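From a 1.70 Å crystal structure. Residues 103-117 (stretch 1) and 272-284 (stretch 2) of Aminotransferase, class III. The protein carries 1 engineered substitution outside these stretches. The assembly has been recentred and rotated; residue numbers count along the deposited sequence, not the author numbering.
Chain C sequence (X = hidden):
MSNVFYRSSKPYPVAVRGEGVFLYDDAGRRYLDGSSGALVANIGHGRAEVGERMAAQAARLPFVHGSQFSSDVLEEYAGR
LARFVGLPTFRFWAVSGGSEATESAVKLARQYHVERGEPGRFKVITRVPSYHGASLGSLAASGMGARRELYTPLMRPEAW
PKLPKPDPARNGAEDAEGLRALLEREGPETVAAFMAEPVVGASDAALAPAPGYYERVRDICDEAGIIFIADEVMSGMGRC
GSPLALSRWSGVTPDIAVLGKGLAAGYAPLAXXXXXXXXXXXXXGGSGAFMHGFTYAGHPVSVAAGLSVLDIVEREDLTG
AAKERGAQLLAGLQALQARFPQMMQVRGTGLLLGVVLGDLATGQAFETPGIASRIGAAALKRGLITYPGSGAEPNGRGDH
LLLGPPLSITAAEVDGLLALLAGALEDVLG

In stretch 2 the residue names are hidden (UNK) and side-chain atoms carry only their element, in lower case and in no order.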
# COMPACT_ATOMS: atom_id res chain seq x y z
N GLU C 103 -10.84 -1.72 -3.79
CA GLU C 103 -10.92 -1.40 -5.21
C GLU C 103 -10.82 -2.68 -6.05
O GLU C 103 -11.48 -2.80 -7.09
CB GLU C 103 -9.82 -0.42 -5.60
CG GLU C 103 -9.97 0.95 -4.94
CD GLU C 103 -11.32 1.61 -5.22
OE1 GLU C 103 -11.65 1.81 -6.41
OE2 GLU C 103 -12.04 1.94 -4.25
N SER C 104 -10.01 -3.64 -5.59
CA SER C 104 -9.86 -4.90 -6.32
C SER C 104 -11.20 -5.61 -6.33
O SER C 104 -11.61 -6.17 -7.34
CB SER C 104 -8.82 -5.81 -5.66
OG SER C 104 -7.50 -5.28 -5.78
N ALA C 105 -11.89 -5.58 -5.19
CA ALA C 105 -13.19 -6.24 -5.05
C ALA C 105 -14.22 -5.66 -6.01
O ALA C 105 -15.00 -6.40 -6.62
CB ALA C 105 -13.68 -6.11 -3.61
N VAL C 106 -14.24 -4.34 -6.12
CA VAL C 106 -15.17 -3.66 -7.02
C VAL C 106 -14.85 -4.00 -8.47
O VAL C 106 -15.74 -4.30 -9.26
CB VAL C 106 -15.08 -2.12 -6.81
CG1 VAL C 106 -15.87 -1.40 -7.89
CG2 VAL C 106 -15.62 -1.76 -5.44
N LYS C 107 -13.57 -3.96 -8.81
CA LYS C 107 -13.12 -4.27 -10.16
C LYS C 107 -13.56 -5.69 -10.53
O LYS C 107 -14.08 -5.92 -11.63
CB LYS C 107 -11.60 -4.13 -10.24
CG LYS C 107 -11.01 -4.13 -11.66
CD LYS C 107 -10.95 -5.52 -12.26
CE LYS C 107 -10.28 -5.50 -13.62
NZ LYS C 107 -8.86 -5.04 -13.54
N LEU C 108 -13.35 -6.62 -9.60
CA LEU C 108 -13.70 -8.02 -9.79
C LEU C 108 -15.21 -8.22 -10.00
O LEU C 108 -15.62 -9.00 -10.86
CB LEU C 108 -13.23 -8.84 -8.59
CG LEU C 108 -13.51 -10.35 -8.61
CD1 LEU C 108 -12.92 -10.98 -9.87
CD2 LEU C 108 -12.91 -10.98 -7.36
N ALA C 109 -16.02 -7.54 -9.20
CA ALA C 109 -17.47 -7.65 -9.31
C ALA C 109 -17.90 -7.20 -10.70
O ALA C 109 -18.74 -7.84 -11.34
CB ALA C 109 -18.15 -6.81 -8.25
N ARG C 110 -17.32 -6.10 -11.18
CA ARG C 110 -17.65 -5.59 -12.50
C ARG C 110 -17.19 -6.55 -13.59
O ARG C 110 -17.96 -6.91 -14.48
CB ARG C 110 -17.01 -4.20 -12.70
CG ARG C 110 -17.06 -3.65 -14.14
CD ARG C 110 -18.47 -3.50 -14.69
NE ARG C 110 -18.45 -2.97 -16.06
CZ ARG C 110 -19.50 -2.94 -16.88
NH1 ARG C 110 -20.67 -3.42 -16.47
NH2 ARG C 110 -19.39 -2.45 -18.10
N GLN C 111 -15.93 -6.99 -13.51
CA GLN C 111 -15.41 -7.92 -14.51
C GLN C 111 -16.21 -9.22 -14.58
O GLN C 111 -16.43 -9.76 -15.66
CB GLN C 111 -13.94 -8.26 -14.24
CG GLN C 111 -13.36 -9.17 -15.31
CD GLN C 111 -11.87 -9.38 -15.17
OE1 GLN C 111 -11.22 -8.77 -14.32
NE2 GLN C 111 -11.32 -10.25 -16.01
N TYR C 112 -16.63 -9.71 -13.42
CA TYR C 112 -17.40 -10.95 -13.35
C TYR C 112 -18.60 -10.92 -14.31
O TYR C 112 -18.81 -11.84 -15.10
CB TYR C 112 -17.89 -11.17 -11.92
CG TYR C 112 -18.81 -12.36 -11.73
CD1 TYR C 112 -18.32 -13.66 -11.70
CD2 TYR C 112 -20.19 -12.17 -11.57
CE1 TYR C 112 -19.16 -14.75 -11.52
CE2 TYR C 112 -21.05 -13.26 -11.39
CZ TYR C 112 -20.53 -14.54 -11.36
OH TYR C 112 -21.36 -15.62 -11.16
N HIS C 113 -19.39 -9.85 -14.23
CA HIS C 113 -20.57 -9.73 -15.09
C HIS C 113 -20.24 -9.50 -16.55
O HIS C 113 -20.95 -9.97 -17.44
CB HIS C 113 -21.48 -8.64 -14.54
CG HIS C 113 -22.07 -8.99 -13.21
ND1 HIS C 113 -21.91 -8.20 -12.09
CD2 HIS C 113 -22.75 -10.09 -12.81
CE1 HIS C 113 -22.47 -8.80 -11.06
NE2 HIS C 113 -22.99 -9.95 -11.46
N VAL C 114 -19.15 -8.77 -16.81
CA VAL C 114 -18.74 -8.51 -18.18
C VAL C 114 -18.31 -9.81 -18.86
O VAL C 114 -18.63 -10.05 -20.03
CB VAL C 114 -17.57 -7.50 -18.22
CG1 VAL C 114 -16.93 -7.49 -19.61
CG2 VAL C 114 -18.08 -6.10 -17.87
N GLU C 115 -17.59 -10.66 -18.12
CA GLU C 115 -17.12 -11.93 -18.66
C GLU C 115 -18.29 -12.85 -18.99
O GLU C 115 -18.22 -13.65 -19.92
CB GLU C 115 -16.22 -12.65 -17.65
CG GLU C 115 -14.91 -11.95 -17.33
CD GLU C 115 -13.97 -11.88 -18.52
OE1 GLU C 115 -14.16 -12.67 -19.47
OE2 GLU C 115 -13.04 -11.04 -18.50
N ARG C 116 -19.37 -12.72 -18.23
CA ARG C 116 -20.56 -13.55 -18.43
C ARG C 116 -21.50 -13.00 -19.49
O ARG C 116 -22.59 -13.54 -19.71
CB ARG C 116 -21.32 -13.72 -17.11
CG ARG C 116 -20.52 -14.40 -16.01
CD ARG C 116 -21.34 -14.47 -14.74
NE ARG C 116 -22.54 -15.27 -14.95
CZ ARG C 116 -23.59 -15.29 -14.14
NH1 ARG C 116 -23.59 -14.55 -13.04
NH2 ARG C 116 -24.64 -16.05 -14.42
N GLY C 117 -21.09 -11.91 -20.14
CA GLY C 117 -21.91 -11.32 -21.19
C GLY C 117 -23.05 -10.45 -20.69
O GLY C 117 -24.06 -10.30 -21.38
N UNK C 272 -6.18 -7.90 1.42
CA UNK C 272 -6.53 -8.75 0.31
C UNK C 272 -7.99 -9.11 0.31
O UNK C 272 -8.77 -8.56 1.09
N UNK C 273 -8.37 -10.01 -0.59
CA UNK C 273 -9.75 -10.45 -0.66
C UNK C 273 -9.80 -11.94 -0.93
O UNK C 273 -8.83 -12.53 -1.42
c UNK C 273 -10.50 -9.68 -1.76
c UNK C 273 -10.41 -11.07 -3.84
c UNK C 273 -10.03 -9.73 -3.22
c UNK C 273 -10.67 -8.60 -4.00
N UNK C 274 -10.92 -12.55 -0.57
CA UNK C 274 -11.13 -13.97 -0.80
C UNK C 274 -12.35 -14.02 -1.71
O UNK C 274 -13.40 -13.47 -1.36
c UNK C 274 -9.32 -16.03 0.79
c UNK C 274 -10.22 -14.98 1.43
c UNK C 274 -11.42 -14.70 0.51
c UNK C 274 -10.72 -15.44 2.80
N UNK C 275 -12.19 -14.63 -2.88
CA UNK C 275 -13.27 -14.72 -3.85
C UNK C 275 -13.77 -16.15 -4.03
O UNK C 275 -12.98 -17.10 -4.02
c UNK C 275 -12.82 -14.16 -5.19
N UNK C 276 -15.08 -16.29 -4.20
CA UNK C 276 -15.68 -17.60 -4.39
C UNK C 276 -15.10 -18.21 -5.67
O UNK C 276 -14.82 -17.49 -6.63
c UNK C 276 -17.19 -17.46 -4.52
N UNK C 277 -14.92 -19.54 -5.71
CA UNK C 277 -14.37 -20.24 -6.88
C UNK C 277 -15.03 -19.82 -8.19
O UNK C 277 -14.36 -19.61 -9.20
c UNK C 277 -14.64 -21.71 -6.56
c UNK C 277 -14.54 -21.76 -5.09
c UNK C 277 -15.28 -20.50 -4.65
N UNK C 278 -16.36 -19.71 -8.17
CA UNK C 278 -17.14 -19.32 -9.34
C UNK C 278 -16.67 -17.98 -9.90
O UNK C 278 -16.53 -17.81 -11.11
c UNK C 278 -19.85 -19.22 -11.15
c UNK C 278 -19.50 -18.44 -9.90
c UNK C 278 -18.62 -19.22 -8.94
o UNK C 278 -18.98 -19.55 -11.95
n UNK C 278 -21.14 -19.51 -11.32
N UNK C 279 -16.44 -17.02 -9.02
CA UNK C 279 -16.00 -15.70 -9.44
C UNK C 279 -14.57 -15.76 -10.00
O UNK C 279 -14.29 -15.19 -11.05
c UNK C 279 -17.50 -14.58 -7.77
c UNK C 279 -15.52 -13.35 -8.70
c UNK C 279 -16.05 -14.71 -8.26
N UNK C 280 -13.69 -16.46 -9.29
CA UNK C 280 -12.30 -16.61 -9.73
C UNK C 280 -12.23 -17.27 -11.11
O UNK C 280 -11.56 -16.77 -12.02
c UNK C 280 -7.84 -17.13 -9.73
c UNK C 280 -7.51 -18.46 -9.97
o UNK C 280 -6.23 -18.78 -10.38
c UNK C 280 -11.52 -17.46 -8.73
c UNK C 280 -9.75 -19.14 -9.41
c UNK C 280 -10.11 -17.81 -9.17
c UNK C 280 -9.14 -16.82 -9.33
c UNK C 280 -8.45 -19.46 -9.81
N UNK C 281 -12.91 -18.40 -11.26
CA UNK C 281 -12.91 -19.14 -12.53
C UNK C 281 -13.46 -18.32 -13.69
O UNK C 281 -13.00 -18.46 -14.83
c UNK C 281 -14.08 -22.57 -11.10
o UNK C 281 -14.23 -22.94 -9.91
c UNK C 281 -13.72 -20.43 -12.38
c UNK C 281 -13.14 -21.42 -11.38
o UNK C 281 -14.66 -23.11 -12.06
N UNK C 282 -14.44 -17.46 -13.42
CA UNK C 282 -15.03 -16.62 -14.46
C UNK C 282 -14.02 -15.60 -14.98
O UNK C 282 -13.92 -15.37 -16.18
c UNK C 282 -16.79 -14.86 -14.94
c UNK C 282 -16.28 -15.87 -13.93
o UNK C 282 -17.31 -16.82 -13.64
N UNK C 283 -13.28 -14.99 -14.06
CA UNK C 283 -12.29 -14.00 -14.44
C UNK C 283 -11.06 -14.64 -15.08
O UNK C 283 -10.45 -14.06 -15.99
c UNK C 283 -11.87 -13.13 -13.21
c UNK C 283 -10.83 -12.11 -13.63
c UNK C 283 -11.34 -14.00 -12.10
N UNK C 284 -10.69 -15.84 -14.64
CA UNK C 284 -9.53 -16.52 -15.22
C UNK C 284 -9.82 -16.92 -16.66
O UNK C 284 -8.92 -16.94 -17.50
s UNK C 284 -6.93 -16.53 -13.21
c UNK C 284 -7.51 -14.87 -12.83
c UNK C 284 -9.16 -17.77 -14.41
c UNK C 284 -8.49 -17.47 -13.07

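Position 272 has no side-chain atoms, and its phi/psi of 161/-172 would jam a CB against the carbonyl O of the preceding residue; it is glycine, G272. Position 273 carries four carbons forked at the second, the pattern of leucine. Its CB points toward stretch 1, and the residue is L273: CD2 lies 3.7 Å from CB of S104 and 3.5 Å from N of A105, while CD1 is 4.3 Å from CD2 of L108. Position 274 repeats the same forked four carbons, so it is a second leucine, L274, but its CB points away and stays 8.8 Å from CD2 of L108, as alternation along a strand predicts.

Position 275 has one side-chain carbon, its CB, 3.9 Å from CD2 of L108: alanine, A275. Position 276 also has a single carbon and no contact. It is A276, the N-cap residue of the helix that follows, with its O accepting from N of 280 at 3.1 Å. At 277 three carbons close a ring onto the backbone N, which identifies proline, P277; a residue without an amide hydrogen is well tolerated in a first helical turn.

Position 278 shows three carbons, the third bearing one O and one N. This is the amide of glutamine, Q278, and its CG sits 3.6 Å from OH of Y112, at the edge of that ring and near its plane. Position 279 has one carbon carrying two more. A beta-branched, all-carbon side chain is valine, and in V279 CG1 approaches CG of L108 at 3.6 Å, while CG2 is 4.1 Å from CE1 of Y112.

Position 280 has a carbon followed by a six-carbon ring bearing one O, hence tyrosine; Y280 points away from stretch 1. Position 281 has three carbons, the third with two O atoms: the carboxylate of glutamate, E281, exposed and out of reach. At 282 one carbon carries one O and one C, giving threonine. T282 places CG2 3.5 Å from CB of E115 and 3.9 Å from CG of R116. Its OG1, 3.5 Å from CE1 of Y112, hydrogen-bonds to O of Q278 at 2.8 Å, so the hydroxyl is satisfied within its own helix.

Position 283 again has one carbon bearing two, so valine, V283. Its CG2 lies 3.1 Å from NE2 of Q111, an amide that donates to OE2 of E115 at 3.1 Å. Position 284 is an unbranched chain of two carbons, a sulfur and a carbon: methionine, M284, whose CE stays 6.8 Å from NE2 of Q111.

No hydrogen bond crosses between the stretches; the 578 Å² they bury rests on packing. L108 links the two elements, meeting L273 and A275 of the strand and V279 and V283 of the helix. Y112 continues the contact along V279 and T282. The helix axes approach to 8.9 Å and cross at 66°, and in the nearest CA pair there, CA of Y112 lies 6.1 Å from CA of V283.

Stretch 2, residues 272-284: GLLAAPQVYETVM
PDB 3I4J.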